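Local coordinates for protein Pcdhgb2 (PDB 5SZR) that is, in this fragment of extracellular cadherin domains 3-6, part of a protein that probably mediates calcium-dependent cell adhesion and may help establish and maintain specific neuronal connections, at residues A[23-28]-A[94-99]; A[49-54]-A[78-83]. All blocks are in the same frame, centred on the assembly; numbering follows the deposited sequence.

Contact 1. Residues A[23-28]-A[94-99]; sequences SVLQVT and CSIQVK. With MAN (alpha-D-mannopyranose), chain S.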
ATOM      1  N   SER A  23      31.473 -38.180 -48.608  1.00 81.56           N
ATOM      2  CA  SER A  23      31.629 -39.433 -49.336  1.00 85.25           C
ATOM      3  C   SER A  23      30.602 -40.446 -48.841  1.00 77.62           C
ATOM      4  O   SER A  23      30.630 -40.848 -47.673  1.00 78.07           O
ATOM      5  CB  SER A  23      33.050 -39.966 -49.161  1.00 97.06           C
ATOM      6  OG  SER A  23      33.212 -41.228 -49.783  1.00108.14           O
ATOM      7  N   VAL A  24      29.695 -40.861 -49.727  1.00 70.66           N
ATOM      8  CA  VAL A  24      28.634 -41.794 -49.358  1.00 66.16           C
ATOM      9  C   VAL A  24      29.085 -43.224 -49.613  1.00 66.87           C
ATOM     10  O   VAL A  24      29.131 -44.046 -48.689  1.00 67.56           O
ATOM     11  CB  VAL A  24      27.333 -41.501 -50.125  1.00 63.53           C
ATOM     12  CG1 VAL A  24      26.347 -42.647 -49.942  1.00 62.79           C
ATOM     13  CG2 VAL A  24      26.722 -40.186 -49.660  1.00 62.47           C
ATOM     14  N   LEU A  25      29.408 -43.529 -50.869  1.00 65.61           N
ATOM     15  CA  LEU A  25      29.788 -44.867 -51.297  1.00 63.75           C
ATOM     16  C   LEU A  25      30.223 -44.799 -52.750  1.00 66.59           C
ATOM     17  O   LEU A  25      29.731 -43.966 -53.518  1.00 67.92           O
ATOM     18  CB  LEU A  25      28.632 -45.865 -51.142  1.00 60.48           C
ATOM     19  CG  LEU A  25      28.958 -47.331 -51.450  1.00 59.86           C
ATOM     20  CD1 LEU A  25      29.866 -47.910 -50.376  1.00 60.89           C
ATOM     21  CD2 LEU A  25      27.697 -48.171 -51.607  1.00 57.61           C
ATOM     22  N   GLN A  26      31.156 -45.672 -53.116  1.00 67.60           N
ATOM     23  CA  GLN A  26      31.509 -45.902 -54.508  1.00 70.19           C
ATOM     24  C   GLN A  26      31.096 -47.316 -54.881  1.00 69.88           C
ATOM     25  O   GLN A  26      31.442 -48.274 -54.179  1.00 71.19           O
ATOM     26  CB  GLN A  26      33.006 -45.703 -54.751  1.00 73.90           C
ATOM     27  CG  GLN A  26      33.411 -45.950 -56.193  1.00 80.24           C
ATOM     28  CD  GLN A  26      34.896 -45.761 -56.432  1.00 84.73           C
ATOM     29  OE1 GLN A  26      35.661 -45.502 -55.501  1.00 86.31           O
ATOM     30  NE2 GLN A  26      35.310 -45.887 -57.688  1.00 86.45           N
ATOM     31  N   VAL A  27      30.340 -47.445 -55.967  1.00 69.62           N
ATOM     32  CA  VAL A  27      29.963 -48.740 -56.516  1.00 71.39           C
ATOM     33  C   VAL A  27      30.664 -48.917 -57.856  1.00 74.96           C
ATOM     34  O   VAL A  27      30.762 -47.971 -58.646  1.00 76.91           O
ATOM     35  CB  VAL A  27      28.434 -48.872 -56.664  1.00 70.82           C
ATOM     36  CG1 VAL A  27      27.787 -49.042 -55.300  1.00 67.25           C
ATOM     37  CG2 VAL A  27      27.859 -47.655 -57.377  1.00 72.70           C
ATOM     38  N   THR A  28      31.169 -50.124 -58.104  1.00 76.46           N
ATOM     39  CA  THR A  28      31.870 -50.435 -59.341  1.00 79.86           C
ATOM     40  C   THR A  28      31.371 -51.760 -59.897  1.00 83.30           C
ATOM     41  O   THR A  28      31.121 -52.706 -59.144  1.00 79.41           O
ATOM     42  CB  THR A  28      33.395 -50.499 -59.130  1.00 81.69           C
ATOM     43  OG1 THR A  28      33.695 -51.315 -57.992  1.00 82.08           O
ATOM     44  CG2 THR A  28      33.971 -49.106 -58.921  1.00 79.25           C
ATOM     45  N   CYS A  94      22.263 -52.030 -59.462  1.00 64.86           N
ATOM     46  CA  CYS A  94      22.358 -52.294 -58.036  1.00 62.78           C
ATOM     47  C   CYS A  94      21.648 -51.172 -57.293  1.00 58.96           C
ATOM     48  O   CYS A  94      21.419 -50.089 -57.839  1.00 59.56           O
ATOM     49  CB  CYS A  94      23.812 -52.412 -57.569  1.00 63.91           C
ATOM     50  SG  CYS A  94      24.656 -50.833 -57.375  1.00 63.72           S
ATOM     51  N   SER A  95      21.297 -51.439 -56.038  1.00 55.01           N
ATOM     52  CA  SER A  95      20.584 -50.477 -55.212  1.00 55.46           C
ATOM     53  C   SER A  95      21.380 -50.161 -53.954  1.00 57.29           C
ATOM     54  O   SER A  95      22.111 -51.008 -53.429  1.00 59.13           O
ATOM     55  CB  SER A  95      19.189 -50.985 -54.828  1.00 52.01           C
ATOM     56  OG  SER A  95      18.304 -50.913 -55.930  1.00 52.70           O
ATOM     57  N   ILE A  96      21.232 -48.928 -53.480  1.00 53.80           N
ATOM     58  CA  ILE A  96      21.926 -48.437 -52.297  1.00 54.17           C
ATOM     59  C   ILE A  96      20.887 -47.772 -51.409  1.00 54.60           C
ATOM     60  O   ILE A  96      20.366 -46.703 -51.750  1.00 55.44           O
ATOM     61  CB  ILE A  96      23.048 -47.457 -52.652  1.00 55.39           C
ATOM     62  CG1 ILE A  96      24.067 -48.145 -53.557  1.00 59.34           C
ATOM     63  CG2 ILE A  96      23.713 -46.928 -51.387  1.00 53.46           C
ATOM     64  CD1 ILE A  96      24.804 -47.201 -54.444  1.00 61.35           C
ATOM     65  N   GLN A  97      20.580 -48.398 -50.279  1.00 53.65           N
ATOM     66  CA  GLN A  97      19.586 -47.880 -49.346  1.00 55.15           C
ATOM     67  C   GLN A  97      20.303 -47.033 -48.303  1.00 56.42           C
ATOM     68  O   GLN A  97      21.071 -47.557 -47.487  1.00 57.81           O
ATOM     69  CB  GLN A  97      18.805 -49.022 -48.708  1.00 54.94           C
ATOM     70  CG  GLN A  97      17.939 -49.754 -49.707  1.00 58.31           C
ATOM     71  CD  GLN A  97      17.129 -50.857 -49.081  1.00 63.02           C
ATOM     72  OE1 GLN A  97      16.377 -50.631 -48.131  1.00 68.66           O
ATOM     73  NE2 GLN A  97      17.275 -52.063 -49.610  1.00 61.81           N
ATOM     74  N   VAL A  98      20.061 -45.726 -48.342  1.00 53.98           N
ATOM     75  CA  VAL A  98      20.756 -44.763 -47.498  1.00 54.04           C
ATOM     76  C   VAL A  98      19.863 -44.436 -46.313  1.00 57.17           C
ATOM     77  O   VAL A  98      18.765 -43.887 -46.479  1.00 57.99           O
ATOM     78  CB  VAL A  98      21.125 -43.493 -48.279  1.00 53.69           C
ATOM     79  CG1 VAL A  98      21.787 -42.482 -47.359  1.00 54.04           C
ATOM     80  CG2 VAL A  98      22.042 -43.838 -49.446  1.00 51.87           C
ATOM     81  N   LYS A  99      20.332 -44.775 -45.119  1.00 57.50           N
ATOM     82  CA  LYS A  99      19.616 -44.503 -43.882  1.00 59.24           C
ATOM     83  C   LYS A  99      20.169 -43.226 -43.262  1.00 58.76           C
ATOM     84  O   LYS A  99      21.387 -43.032 -43.206  1.00 55.40           O
ATOM     85  CB  LYS A  99      19.752 -45.681 -42.919  1.00 61.77           C
ATOM     86  CG  LYS A  99      19.226 -45.418 -41.529  1.00 68.31           C
ATOM     87  CD  LYS A  99      19.388 -46.647 -40.647  1.00 71.65           C
ATOM     88  CE  LYS A  99      18.954 -46.353 -39.218  1.00 75.78           C
ATOM     89  NZ  LYS A  99      19.107 -47.535 -38.325  1.00 77.25           N
TER
HETATM   90  C1  MAN S 716      34.584 -41.640 -49.639  1.00 70.87           C
HETATM   91  C2  MAN S 716      34.445 -42.565 -50.862  1.00 76.72           C
HETATM   92  C3  MAN S 716      33.449 -43.701 -50.558  1.00 79.03           C
HETATM   93  C4  MAN S 716      33.781 -44.403 -49.225  1.00 78.21           C
HETATM   94  C5  MAN S 716      33.836 -43.357 -48.101  1.00 79.43           C
HETATM   95  C6  MAN S 716      34.217 -43.947 -46.757  1.00 82.42           C
HETATM   96  O2  MAN S 716      35.690 -43.198 -51.176  1.00 79.61           O
HETATM   97  O3  MAN S 716      33.375 -44.653 -51.619  1.00 81.79           O
HETATM   98  O4  MAN S 716      32.785 -45.369 -48.919  1.00 76.75           O
HETATM   99  O5  MAN S 716      34.822 -42.346 -48.438  1.00 76.34           O
HETATM  100  O6  MAN S 716      33.382 -45.075 -46.518  1.00 84.59           O
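Q26 N lies 2.9 Å from O3 of an O-linked mannose on the outer side of strand 23-26, while on the inner side V24 and L25 of that strand, and V27 just beyond its end, pack against V98, I96 and C94. The sugar is joined to S23 OG through a 1.4 Å bond to its C1 and runs alongside the strand. The packing on the inner side joins the two sheets of the first cadherin domain in this fragment: residues 23-28 come from the edge of one sheet and residues 94-99 from the other, running nearly antiparallel. A classic beta bulge, with V24 and L25 both facing I64, lets these consecutive residues point their side chains inward. L25 crosses I96 obliquely, its CD2 4.1 Å from I96 CG1. V27 and I96 meet tip to tip, with V27 CG1 3.6 Å from I96 CD1. The same V27 methyl lies 4.2 Å from C94 SG, which sits between the backbone N and the carbonyl carbon (chi1 78°). V24 CG1 reaches V98 CG2 more loosely, at 4.5 Å. F5 and F10 also touch V27, and I64 also touches I96. With no hydrogen bond passing between the segments, aliphatic carbons and one sulfur make up this interface, and its cohesion probably rests on van der Waals contact and the exclusion of water.

Contact 2. Residues A[49-54]-A[78-83]; sequences EQVERI and YTLNVE. With EDO (1,2-ethanediol), chain B.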
ATOM      1  N   GLU A  49      12.720 -37.847 -57.064  1.00 64.29           N
ATOM      2  CA  GLU A  49      13.248 -36.566 -57.522  1.00 65.28           C
ATOM      3  C   GLU A  49      14.278 -36.010 -56.548  1.00 66.04           C
ATOM      4  O   GLU A  49      15.274 -35.405 -56.964  1.00 66.99           O
ATOM      5  CB  GLU A  49      12.104 -35.572 -57.718  1.00 65.95           C
ATOM      6  CG  GLU A  49      12.564 -34.151 -57.965  1.00 65.83           C
ATOM      7  CD  GLU A  49      11.410 -33.179 -58.077  1.00 67.96           C
ATOM      8  OE1 GLU A  49      10.257 -33.604 -57.855  1.00 65.23           O
ATOM      9  OE2 GLU A  49      11.657 -31.996 -58.389  1.00 69.66           O
ATOM     10  N   GLN A  50      14.066 -36.217 -55.248  1.00 66.51           N
ATOM     11  CA  GLN A  50      15.000 -35.697 -54.258  1.00 66.90           C
ATOM     12  C   GLN A  50      16.345 -36.413 -54.295  1.00 68.77           C
ATOM     13  O   GLN A  50      17.349 -35.833 -53.872  1.00 71.94           O
ATOM     14  CB  GLN A  50      14.385 -35.783 -52.861  1.00 66.71           C
ATOM     15  CG  GLN A  50      13.066 -35.047 -52.746  1.00 69.49           C
ATOM     16  CD  GLN A  50      13.121 -33.661 -53.366  1.00 73.20           C
ATOM     17  OE1 GLN A  50      12.281 -33.307 -54.196  1.00 75.77           O
ATOM     18  NE2 GLN A  50      14.109 -32.867 -52.961  1.00 73.98           N
ATOM     19  N   VAL A  51      16.390 -37.652 -54.789  1.00 67.48           N
ATOM     20  CA  VAL A  51      17.676 -38.322 -54.980  1.00 68.02           C
ATOM     21  C   VAL A  51      18.545 -37.526 -55.948  1.00 72.14           C
ATOM     22  O   VAL A  51      19.717 -37.241 -55.670  1.00 72.14           O
ATOM     23  CB  VAL A  51      17.469 -39.767 -55.470  1.00 63.66           C
ATOM     24  CG1 VAL A  51      18.786 -40.358 -55.961  1.00 63.94           C
ATOM     25  CG2 VAL A  51      16.883 -40.631 -54.365  1.00 59.77           C
ATOM     26  N   GLU A  52      17.977 -37.153 -57.100  1.00 76.64           N
ATOM     27  CA  GLU A  52      18.712 -36.350 -58.070  1.00 81.01           C
ATOM     28  C   GLU A  52      19.134 -35.006 -57.487  1.00 82.98           C
ATOM     29  O   GLU A  52      20.095 -34.398 -57.965  1.00 84.29           O
ATOM     30  CB  GLU A  52      17.859 -36.128 -59.319  1.00 86.38           C
ATOM     31  CG  GLU A  52      17.616 -37.369 -60.160  1.00 90.51           C
ATOM     32  CD  GLU A  52      18.773 -37.689 -61.090  1.00 94.35           C
ATOM     33  OE1 GLU A  52      19.873 -37.126 -60.900  1.00 96.77           O
ATOM     34  OE2 GLU A  52      18.581 -38.505 -62.018  1.00 95.54           O
ATOM     35  N   ARG A  53      18.430 -34.531 -56.459  1.00 82.46           N
ATOM     36  CA  ARG A  53      18.659 -33.213 -55.891  1.00 83.89           C
ATOM     37  C   ARG A  53      19.596 -33.227 -54.689  1.00 79.57           C
ATOM     38  O   ARG A  53      20.084 -32.168 -54.286  1.00 79.58           O
ATOM     39  CB  ARG A  53      17.317 -32.590 -55.486  1.00 88.80           C
ATOM     40  CG  ARG A  53      17.258 -31.083 -55.622  1.00 95.96           C
ATOM     41  CD  ARG A  53      15.909 -30.634 -56.167  1.00102.58           C
ATOM     42  NE  ARG A  53      15.416 -31.490 -57.250  1.00105.13           N
ATOM     43  CZ  ARG A  53      15.921 -31.528 -58.484  1.00106.52           C
ATOM     44  NH1 ARG A  53      15.389 -32.334 -59.395  1.00104.37           N
ATOM     45  NH2 ARG A  53      16.960 -30.770 -58.809  1.00109.32           N
ATOM     46  N   ILE A  54      19.867 -34.395 -54.120  1.00 76.16           N
ATOM     47  CA  ILE A  54      20.684 -34.520 -52.924  1.00 73.19           C
ATOM     48  C   ILE A  54      22.025 -35.184 -53.219  1.00 69.14           C
ATOM     49  O   ILE A  54      23.051 -34.790 -52.658  1.00 66.83           O
ATOM     50  CB  ILE A  54      19.909 -35.298 -51.833  1.00 72.76           C
ATOM     51  CG1 ILE A  54      18.729 -34.474 -51.315  1.00 73.17           C
ATOM     52  CG2 ILE A  54      20.825 -35.710 -50.689  1.00 72.75           C
ATOM     53  CD1 ILE A  54      19.146 -33.238 -50.546  1.00 75.75           C
ATOM     54  N   TYR A  78      16.829 -42.725 -48.188  1.00 62.23           N
ATOM     55  CA  TYR A  78      16.886 -42.560 -49.633  1.00 61.59           C
ATOM     56  C   TYR A  78      17.180 -43.899 -50.292  1.00 61.07           C
ATOM     57  O   TYR A  78      18.003 -44.680 -49.802  1.00 60.10           O
ATOM     58  CB  TYR A  78      17.959 -41.547 -50.050  1.00 59.67           C
ATOM     59  CG  TYR A  78      17.740 -40.141 -49.536  1.00 57.60           C
ATOM     60  CD1 TYR A  78      16.966 -39.234 -50.246  1.00 59.69           C
ATOM     61  CD2 TYR A  78      18.329 -39.715 -48.352  1.00 54.86           C
ATOM     62  CE1 TYR A  78      16.769 -37.939 -49.776  1.00 63.03           C
ATOM     63  CE2 TYR A  78      18.145 -38.431 -47.880  1.00 58.34           C
ATOM     64  CZ  TYR A  78      17.362 -37.548 -48.594  1.00 60.69           C
ATOM     65  OH  TYR A  78      17.180 -36.270 -48.130  1.00 60.25           O
ATOM     66  N   THR A  79      16.509 -44.151 -51.415  1.00 60.27           N
ATOM     67  CA  THR A  79      16.709 -45.350 -52.218  1.00 56.32           C
ATOM     68  C   THR A  79      17.380 -44.949 -53.525  1.00 57.09           C
ATOM     69  O   THR A  79      16.808 -44.187 -54.313  1.00 57.07           O
ATOM     70  CB  THR A  79      15.382 -46.062 -52.485  1.00 55.20           C
ATOM     71  OG1 THR A  79      14.935 -46.709 -51.287  1.00 54.13           O
ATOM     72  CG2 THR A  79      15.543 -47.103 -53.578  1.00 55.65           C
ATOM     73  N   LEU A  80      18.586 -45.459 -53.748  1.00 56.54           N
ATOM     74  CA  LEU A  80      19.389 -45.120 -54.915  1.00 57.97           C
ATOM     75  C   LEU A  80      19.549 -46.361 -55.785  1.00 61.46           C
ATOM     76  O   LEU A  80      20.097 -47.374 -55.336  1.00 63.11           O
ATOM     77  CB  LEU A  80      20.757 -44.573 -54.501  1.00 56.70           C
ATOM     78  CG  LEU A  80      20.870 -43.109 -54.061  1.00 57.35           C
ATOM     79  CD1 LEU A  80      20.139 -42.847 -52.750  1.00 56.01           C
ATOM     80  CD2 LEU A  80      22.337 -42.695 -53.949  1.00 56.26           C
ATOM     81  N   ASN A  81      19.067 -46.284 -57.020  1.00 62.40           N
ATOM     82  CA  ASN A  81      19.260 -47.337 -58.008  1.00 64.02           C
ATOM     83  C   ASN A  81      20.263 -46.837 -59.036  1.00 66.26           C
ATOM     84  O   ASN A  81      20.063 -45.772 -59.631  1.00 66.47           O
ATOM     85  CB  ASN A  81      17.939 -47.715 -58.675  1.00 64.08           C
ATOM     86  CG  ASN A  81      16.868 -48.090 -57.672  1.00 64.06           C
ATOM     87  OD1 ASN A  81      17.098 -48.892 -56.767  1.00 62.73           O
ATOM     88  ND2 ASN A  81      15.687 -47.501 -57.823  1.00 66.44           N
ATOM     89  N   VAL A  82      21.339 -47.594 -59.232  1.00 66.78           N
ATOM     90  CA  VAL A  82      22.409 -47.227 -60.151  1.00 67.79           C
ATOM     91  C   VAL A  82      22.446 -48.235 -61.290  1.00 72.10           C
ATOM     92  O   VAL A  82      22.337 -49.448 -61.070  1.00 73.25           O
ATOM     93  CB  VAL A  82      23.772 -47.150 -59.436  1.00 65.32           C
ATOM     94  CG1 VAL A  82      24.891 -46.910 -60.435  1.00 67.37           C
ATOM     95  CG2 VAL A  82      23.755 -46.042 -58.390  1.00 64.24           C
ATOM     96  N   GLU A  83      22.598 -47.729 -62.509  1.00 74.92           N
ATOM     97  CA  GLU A  83      22.673 -48.549 -63.710  1.00 79.93           C
ATOM     98  C   GLU A  83      24.070 -48.422 -64.303  1.00 83.65           C
ATOM     99  O   GLU A  83      24.529 -47.309 -64.582  1.00 84.86           O
ATOM    100  CB  GLU A  83      21.615 -48.118 -64.724  1.00 83.78           C
ATOM    101  CG  GLU A  83      21.623 -48.932 -65.998  1.00 90.68           C
ATOM    102  CD  GLU A  83      20.996 -48.188 -67.156  1.00 96.96           C
ATOM    103  OE1 GLU A  83      21.075 -46.940 -67.172  1.00 97.06           O
ATOM    104  OE2 GLU A  83      20.423 -48.851 -68.047  1.00101.81           O
TER
HETATM  105  C1  EDO B 726       8.529 -39.671 -58.381  1.00 78.70           C
HETATM  106  O1  EDO B 726       8.547 -40.293 -57.092  1.00 76.72           O
HETATM  107  C2  EDO B 726       9.182 -38.298 -58.306  1.00 82.14           C
HETATM  108  O2  EDO B 726      10.556 -38.451 -57.939  1.00 84.40           O
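V51 packs on Y78, T79 and L80 where a short helix crosses a strand of the cadherin beta-sandwich almost perpendicularly, the local axes 82° apart and 8.7 Å at closest approach. The two methyls of V51 divide the work. CG1, anti to the backbone N (chi1 167°), meets L80 CG at 3.9 Å as the side chains pass at a slant, while CG2 rests 3.6 Å from the carbonyl O of T79 and also borders the Y78 ring. Three residues of 49-54 meet the Y78 side chain. Q50 CB stands at the ring edge, 4.5 Å from Y78 CE1; V51 CG2 approaches obliquely; and I54, crossing Y78 at about a right angle, puts CG1 4.0 Å from Y78 OH. No hydrogen bond links the two segments; the contacts are mostly between apolar side chains.

Around this shell, F55 meets the Y78 ring edge-to-face, and L80 is held among F44, F55 and V98. K67, just after strand 63-66, binds 49-54 twice: its backbone pairs with I54 and its NZ bonds E52 O. Within the helix, I54 N donates to V51 O at 3.2 Å, connecting two of the residues that touch the strand. On the face turned from the strand, R53 NH1 forms a long salt bridge of 3.9 Å with E49 OE2, with E49 CG lying in plane at the guanidinium edge.

In the fold
Contacts 1 and 2 belong to the same cadherin domain, their centres 10 Å apart, and are joined through the neighbouring antiparallel strands 91-101 and 77-85. I96 N lies 2.7 Å from L80 O and S95 OG 2.5 Å from N81 OD1, both probable hydrogen bonds. In the core, V98 CG2 packs 3.9 Å from L80 CD1, so the side chains engaged by strand 23-26 continue into those engaged by helix 49-54. Both contacts approach the calcium sites at one end of the domain: the Y78 side chain is about 7 Å from that of calcium ligand D71 and about 10 Å from a calcium ion, and the V98 side chain is about 10 Å from that of ligand E16.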